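Local coordinates for protein type IV pilus biogenesis factor PilY1 (Pseudomonas aeruginosa, PDB 3HX6) that primes type IV pilus assembly, stabilises pilus fibres probably by antagonising retraction, and binds calcium, supporting twitching motility and adhesion to host cells, at residues Phe108-Ser113 and Phe167-Thr172; Gln326-Ala331 and Val345-Gly350; Thr522-Leu527 and Val542-Glu547. The protein carries 3 engineered substitutions. One frame throughout, in Å; residues are numbered along the deposited sequence.

Interaction 1 (Phe108-Ser113 and Phe167-Thr172); sequences FAFIPS and FALDVT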
# COMPACT_ATOMS: atom_id res chain seq x y z
N PHE A 108 -16.66 10.60 -20.52
CA PHE A 108 -16.67 10.00 -21.84
C PHE A 108 -17.77 8.97 -21.99
O PHE A 108 -18.31 8.46 -21.00
CB PHE A 108 -15.29 9.37 -22.10
CG PHE A 108 -15.19 8.63 -23.40
CD1 PHE A 108 -15.46 7.27 -23.47
CD2 PHE A 108 -14.80 9.30 -24.56
CE1 PHE A 108 -15.34 6.57 -24.67
CE2 PHE A 108 -14.68 8.61 -25.77
CZ PHE A 108 -14.95 7.25 -25.82
N ALA A 109 -18.12 8.67 -23.23
CA ALA A 109 -19.14 7.69 -23.53
C ALA A 109 -18.82 7.08 -24.89
O ALA A 109 -18.59 7.80 -25.86
CB ALA A 109 -20.51 8.35 -23.56
N PHE A 110 -18.79 5.76 -24.95
CA PHE A 110 -18.51 5.09 -26.21
C PHE A 110 -19.74 4.33 -26.69
O PHE A 110 -20.49 3.77 -25.89
CB PHE A 110 -17.32 4.14 -26.07
CG PHE A 110 -16.97 3.43 -27.34
CD1 PHE A 110 -17.30 2.10 -27.53
CD2 PHE A 110 -16.34 4.12 -28.38
CE1 PHE A 110 -17.02 1.45 -28.73
CE2 PHE A 110 -16.05 3.48 -29.58
CZ PHE A 110 -16.39 2.15 -29.76
N ILE A 111 -19.95 4.33 -28.00
CA ILE A 111 -21.09 3.64 -28.58
C ILE A 111 -20.68 2.81 -29.78
O ILE A 111 -20.37 3.35 -30.84
CB ILE A 111 -22.20 4.64 -29.00
CG1 ILE A 111 -22.75 5.34 -27.75
CG2 ILE A 111 -23.31 3.91 -29.74
CD1 ILE A 111 -23.74 6.44 -28.04
N PRO A 112 -20.65 1.48 -29.61
CA PRO A 112 -20.27 0.54 -30.67
C PRO A 112 -21.05 0.75 -31.96
O PRO A 112 -22.22 1.13 -31.94
CB PRO A 112 -20.57 -0.82 -30.03
CG PRO A 112 -20.26 -0.57 -28.59
CD PRO A 112 -20.90 0.77 -28.35
N SER A 113 -20.39 0.51 -33.09
CA SER A 113 -21.02 0.66 -34.39
C SER A 113 -22.31 -0.14 -34.42
O SER A 113 -23.30 0.27 -35.03
CB SER A 113 -20.08 0.17 -35.49
OG SER A 113 -18.84 0.86 -35.45
N PHE A 167 -14.16 -4.68 -28.79
CA PHE A 167 -13.56 -3.42 -29.18
C PHE A 167 -12.48 -3.04 -28.18
O PHE A 167 -12.48 -3.50 -27.03
CB PHE A 167 -14.60 -2.29 -29.32
CG PHE A 167 -15.31 -1.94 -28.05
CD1 PHE A 167 -16.56 -2.49 -27.76
CD2 PHE A 167 -14.75 -1.03 -27.15
CE1 PHE A 167 -17.24 -2.14 -26.58
CE2 PHE A 167 -15.42 -0.68 -25.98
CZ PHE A 167 -16.67 -1.23 -25.70
N ALA A 168 -11.53 -2.23 -28.64
CA ALA A 168 -10.44 -1.79 -27.80
C ALA A 168 -10.30 -0.28 -27.96
O ALA A 168 -10.40 0.24 -29.07
CB ALA A 168 -9.14 -2.49 -28.21
N LEU A 169 -10.09 0.41 -26.86
CA LEU A 169 -9.91 1.85 -26.91
C LEU A 169 -8.55 2.18 -26.32
O LEU A 169 -8.07 1.46 -25.44
CB LEU A 169 -11.00 2.57 -26.09
CG LEU A 169 -12.46 2.23 -26.41
CD1 LEU A 169 -13.38 2.96 -25.43
CD2 LEU A 169 -12.79 2.62 -27.84
N ASP A 170 -7.93 3.24 -26.82
CA ASP A 170 -6.65 3.69 -26.29
C ASP A 170 -7.09 4.71 -25.26
O ASP A 170 -7.57 5.78 -25.62
CB ASP A 170 -5.80 4.37 -27.36
CG ASP A 170 -4.43 4.79 -26.84
OD1 ASP A 170 -4.36 5.28 -25.69
OD2 ASP A 170 -3.44 4.63 -27.57
N VAL A 171 -6.93 4.37 -23.99
CA VAL A 171 -7.36 5.25 -22.92
C VAL A 171 -6.20 5.90 -22.15
O VAL A 171 -6.36 6.38 -21.03
CB VAL A 171 -8.29 4.44 -21.97
CG1 VAL A 171 -7.56 4.03 -20.70
CG2 VAL A 171 -9.55 5.22 -21.70
N THR A 172 -5.03 5.93 -22.78
CA THR A 172 -3.84 6.52 -22.18
C THR A 172 -4.09 7.98 -21.79
O THR A 172 -3.69 8.43 -20.72
CB THR A 172 -2.65 6.48 -23.15
OG1 THR A 172 -2.53 5.16 -23.69
CG2 THR A 172 -1.36 6.86 -22.44
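Asp170 OD1, next to the Leu169 that packs on Phe110, accepts two bonds from Thr172: one from Thr172 N at 3.1 Å, making an Asx turn, and one from Thr172 OG1 at 2.7 Å. The same Thr172 hydroxyl also bonds Thr153 N, so it ties the turn to strand 150-158. Beside this polar corner two antiparallel sheets of the beta-propeller face each other, and strands 108-110 and 167-170 meet through side chains alone, their axes no nearer than 11.0 Å. Large apolar residues suit that spacing. Phe110, with CG anti to the backbone N (chi1 -179°), reaches across so that its CE1 stands over the centre of the Phe167 ring. The two side chains run antiparallel alongside one another, the ring planes 39° apart and the centroids separated by 4.7 Å. Leu169 makes a CH-pi contact over a face of Phe110, its CD2 lying 4.0 Å from the Phe110 ring centroid, while its other methyl, CD1, approaches Phe108. Leu97 and Leu179 extend the apolar cluster. Pro112 occupies the N-cap position, just before helix 113-118, and its CG meets Phe167 CE1 at 4.0 Å.

Interaction 2 (Gln326-Ala331 and Val345-Gly350); sequences QAITAA and VIFGTG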
# COMPACT_ATOMS: atom_id res chain seq x y z
N GLN A 326 -20.43 -29.43 -16.18
CA GLN A 326 -20.54 -28.17 -15.45
C GLN A 326 -19.82 -27.07 -16.23
O GLN A 326 -18.61 -27.12 -16.39
CB GLN A 326 -19.89 -28.29 -14.07
CG GLN A 326 -20.60 -29.20 -13.11
CD GLN A 326 -19.75 -29.48 -11.90
OE1 GLN A 326 -20.21 -29.35 -10.76
NE2 GLN A 326 -18.50 -29.86 -12.13
N ALA A 327 -20.57 -26.08 -16.69
CA ALA A 327 -19.99 -24.98 -17.44
C ALA A 327 -18.99 -24.22 -16.58
O ALA A 327 -19.15 -24.10 -15.37
CB ALA A 327 -21.08 -24.04 -17.91
N ILE A 328 -17.95 -23.70 -17.23
CA ILE A 328 -16.94 -22.90 -16.55
C ILE A 328 -16.98 -21.53 -17.20
O ILE A 328 -16.83 -21.41 -18.42
CB ILE A 328 -15.53 -23.49 -16.72
CG1 ILE A 328 -15.46 -24.86 -16.05
CG2 ILE A 328 -14.49 -22.52 -16.14
CD1 ILE A 328 -14.26 -25.68 -16.43
N THR A 329 -17.20 -20.51 -16.37
CA THR A 329 -17.30 -19.14 -16.82
C THR A 329 -16.09 -18.32 -16.40
O THR A 329 -15.49 -17.60 -17.20
CB THR A 329 -18.55 -18.44 -16.22
OG1 THR A 329 -19.73 -19.08 -16.70
CG2 THR A 329 -18.57 -16.98 -16.60
N ALA A 330 -15.74 -18.44 -15.12
CA ALA A 330 -14.62 -17.70 -14.56
C ALA A 330 -13.27 -18.22 -15.01
O ALA A 330 -13.11 -19.39 -15.34
CB ALA A 330 -14.69 -17.72 -13.04
N ALA A 331 -12.29 -17.32 -15.01
CA ALA A 331 -10.93 -17.66 -15.38
C ALA A 331 -10.32 -18.53 -14.30
O ALA A 331 -10.70 -18.43 -13.13
CB ALA A 331 -10.10 -16.39 -15.54
N VAL A 345 -3.98 -25.99 -11.01
CA VAL A 345 -4.89 -25.14 -11.77
C VAL A 345 -6.22 -25.11 -11.04
O VAL A 345 -6.89 -26.13 -10.90
CB VAL A 345 -5.08 -25.68 -13.19
CG1 VAL A 345 -5.89 -24.69 -14.02
CG2 VAL A 345 -3.71 -25.93 -13.84
N ILE A 346 -6.61 -23.93 -10.57
CA ILE A 346 -7.86 -23.78 -9.83
C ILE A 346 -8.94 -23.13 -10.68
O ILE A 346 -8.72 -22.09 -11.30
CB ILE A 346 -7.63 -22.95 -8.55
CG1 ILE A 346 -6.51 -23.59 -7.72
CG2 ILE A 346 -8.92 -22.84 -7.75
CD1 ILE A 346 -6.08 -22.80 -6.51
N PHE A 347 -10.11 -23.75 -10.72
CA PHE A 347 -11.23 -23.22 -11.49
C PHE A 347 -12.55 -23.65 -10.89
O PHE A 347 -12.65 -24.73 -10.29
CB PHE A 347 -11.15 -23.67 -12.96
CG PHE A 347 -10.98 -25.15 -13.13
CD1 PHE A 347 -9.74 -25.75 -12.93
CD2 PHE A 347 -12.06 -25.96 -13.47
CE1 PHE A 347 -9.58 -27.13 -13.08
CE2 PHE A 347 -11.91 -27.34 -13.62
CZ PHE A 347 -10.66 -27.92 -13.43
N GLY A 348 -13.56 -22.80 -11.02
CA GLY A 348 -14.88 -23.11 -10.49
C GLY A 348 -15.90 -23.12 -11.60
O GLY A 348 -15.68 -22.53 -12.66
N THR A 349 -17.03 -23.77 -11.37
CA THR A 349 -18.03 -23.86 -12.41
C THR A 349 -19.23 -22.96 -12.16
O THR A 349 -19.50 -22.54 -11.04
CB THR A 349 -18.50 -25.33 -12.58
OG1 THR A 349 -19.16 -25.76 -11.38
CG2 THR A 349 -17.29 -26.23 -12.83
N GLY A 350 -19.95 -22.67 -13.24
CA GLY A 350 -21.12 -21.82 -13.17
C GLY A 350 -21.33 -21.09 -14.49
O GLY A 350 -20.41 -20.99 -15.30
O HOH W 1 -17.06 -20.39 -13.70
O HOH W 2 -12.55 -20.56 -12.92
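Ala327 and Gly350 hold the two segments together by backbone: Gly350 N donates to Ala327 O at 2.7 Å, nearly straight at the hydrogen (163°), with the donor nitrogen 29° off the carbonyl plane. The carbonyl of the same residue, Gly350 O, accepts from Thr329 OG1; the separation is very short, so its exact length is doubtful. Glycine is needed here because its backbone angles would jam a CB against the preceding carbonyl. Water supplies what direct pairing does not. One molecule accepts from Thr329 N at 2.7 Å and donates to Gly348 O at 2.8 Å; a second accepts from Gly348 N and makes weak bonds to Ala330 O and Ala331 O. The polar ends of Gln326 and Thr349 are satisfied by strand 367-373 and the residue before it: Gln326 OE1 bonds Thr367 OG1, Gln326 NE2 bonds Tyr369 OH, and Thr349 OG1 bonds Gln366 OE1 and Thr367 N. With Thr349 OG1 so engaged, its CG2 packs against Gln326 CB at 3.5 Å. Ile328 CD1 adds an apolar contact with Phe347 CD2, 3.7 Å away. Water bridges between buried backbone groups and irregular backbone pairing thus fix the loop that passes from one sheet of the beta-propeller to the next.

Interaction 3 (Thr522-Leu527 and Val542-Glu547); sequences TEQKGL and VCSSGE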
# COMPACT_ATOMS: atom_id res chain seq x y z
N THR A 522 -17.43 -16.19 4.14
CA THR A 522 -18.27 -15.20 4.80
C THR A 522 -19.15 -14.52 3.75
O THR A 522 -18.70 -14.21 2.64
CB THR A 522 -17.45 -14.14 5.55
OG1 THR A 522 -18.34 -13.24 6.22
CG2 THR A 522 -16.57 -13.35 4.60
N GLU A 523 -20.41 -14.32 4.11
CA GLU A 523 -21.40 -13.69 3.24
C GLU A 523 -21.19 -12.18 3.21
O GLU A 523 -21.08 -11.55 4.26
CB GLU A 523 -22.80 -14.03 3.76
CG GLU A 523 -23.96 -13.49 2.96
CD GLU A 523 -25.30 -13.95 3.51
OE1 GLU A 523 -25.56 -13.73 4.71
OE2 GLU A 523 -26.08 -14.54 2.74
N GLN A 524 -21.12 -11.61 2.01
CA GLN A 524 -20.92 -10.16 1.86
C GLN A 524 -22.05 -9.46 1.10
O GLN A 524 -22.79 -10.08 0.34
CB GLN A 524 -19.58 -9.86 1.18
CG GLN A 524 -18.36 -10.06 2.07
CD GLN A 524 -17.10 -9.41 1.52
OE1 GLN A 524 -16.59 -9.80 0.47
NE2 GLN A 524 -16.60 -8.40 2.22
N LYS A 525 -22.17 -8.15 1.33
CA LYS A 525 -23.21 -7.34 0.69
C LYS A 525 -23.23 -7.39 -0.83
O LYS A 525 -22.30 -7.88 -1.47
CB LYS A 525 -23.08 -5.88 1.14
CG LYS A 525 -23.63 -5.60 2.54
CD LYS A 525 -23.54 -4.12 2.89
CE LYS A 525 -24.24 -3.81 4.21
NZ LYS A 525 -23.69 -4.61 5.34
N GLY A 526 -24.32 -6.87 -1.39
CA GLY A 526 -24.55 -6.83 -2.82
C GLY A 526 -23.34 -6.97 -3.72
O GLY A 526 -22.28 -6.39 -3.48
N LEU A 527 -23.51 -7.75 -4.79
CA LEU A 527 -22.46 -8.01 -5.77
C LEU A 527 -21.52 -6.84 -6.02
O LEU A 527 -21.93 -5.68 -6.04
CB LEU A 527 -23.08 -8.44 -7.10
CG LEU A 527 -23.76 -9.82 -7.14
CD1 LEU A 527 -24.93 -9.89 -6.17
CD2 LEU A 527 -24.22 -10.08 -8.55
N VAL A 542 -8.86 -7.59 0.55
CA VAL A 542 -9.69 -8.07 -0.54
C VAL A 542 -11.01 -7.34 -0.37
O VAL A 542 -11.59 -7.32 0.71
CB VAL A 542 -9.90 -9.61 -0.46
CG1 VAL A 542 -10.60 -9.99 0.83
CG2 VAL A 542 -10.71 -10.07 -1.67
N CYS A 543 -11.46 -6.69 -1.43
CA CYS A 543 -12.70 -5.94 -1.35
C CYS A 543 -13.71 -6.50 -2.34
O CYS A 543 -13.35 -7.11 -3.34
CB CYS A 543 -12.47 -4.47 -1.68
SG CYS A 543 -11.15 -3.60 -0.77
N SER A 544 -14.99 -6.28 -2.05
CA SER A 544 -16.05 -6.74 -2.93
C SER A 544 -17.02 -5.58 -3.12
O SER A 544 -17.11 -5.01 -4.21
CB SER A 544 -16.78 -7.94 -2.32
OG SER A 544 -17.40 -7.58 -1.09
N SER A 545 -17.72 -5.24 -2.05
CA SER A 545 -18.69 -4.16 -2.09
C SER A 545 -19.06 -3.82 -0.66
O SER A 545 -19.44 -4.70 0.12
CB SER A 545 -19.93 -4.60 -2.86
OG SER A 545 -20.90 -3.57 -2.89
N GLY A 546 -18.94 -2.55 -0.31
CA GLY A 546 -19.26 -2.11 1.03
C GLY A 546 -18.19 -2.48 2.04
O GLY A 546 -17.87 -1.69 2.92
N GLU A 547 -17.64 -3.68 1.91
CA GLU A 547 -16.61 -4.13 2.84
C GLU A 547 -15.33 -4.62 2.19
O GLU A 547 -15.34 -5.28 1.15
CB GLU A 547 -17.16 -5.27 3.72
CG GLU A 547 -17.88 -4.83 5.01
CD GLU A 547 -16.92 -4.57 6.17
OE1 GLU A 547 -16.21 -5.51 6.58
OE2 GLU A 547 -16.90 -3.43 6.68
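Gln524 opens the contact by reaching toward Ser544, and its carbonyl oxygen suits a place between two hydroxyls. Its OE1 accepts a weak bond from Ser544 OG at 2.8 Å and is also bonded by Thr480 OG1, which steadies the amide; Gln524 NE2 lies 3.5 Å from Glu547 CB. The Glu547 chain bends at chi2 (-84°); its carboxylate, at 84° to the amide plane, forms a salt bridge through OE1 with Arg410. Next, Lys525 lays only its aliphatic base near the turn, CB 4.0 Å from Ser545 O, while its long chain carries the amine away. Gly526 brings its carbonyl up to Ser545 CB, uncomfortably close, so the detail there is doubtful. Leu527 turns its side chain away, onto Asn478 and Ile465, so that just its carbonyl borders Ser545. The opposing turn bends through Gly546, whose positive phi (76°) is easily reached without a side chain, and the Cys543-Cys548 disulfide ties its two arms. Strand 521-524 runs between strands 408-415 and 477-483, and the 539-543/548-550 hairpin rests against it through Leu549, which touches Thr522 and Gln524.

The three contacts follow one another along the chain and sample separate parts of the C-terminal domain. Interactions 1 and 2 both belong to the beta-propeller, with centres 29 Å apart and nearest atoms about 17 Å apart; the first packs two neighbouring sheets together through apolar side chains, the second fastens the loop entering a sheet to one of that sheet's strands, largely by backbone and water. Interaction 3 is a surface contact, its nearest atoms about 12 Å from interaction 2 and about 21 Å from interaction 1; interactions 2 and 3 reach the same large mixed sheet. None touches the calcium ion held by Asp258, Asn260, Asp262, Val264 and Asp266, although the loop of interaction 2 bonds to Ser252 and Asp272, which flank that site in sequence.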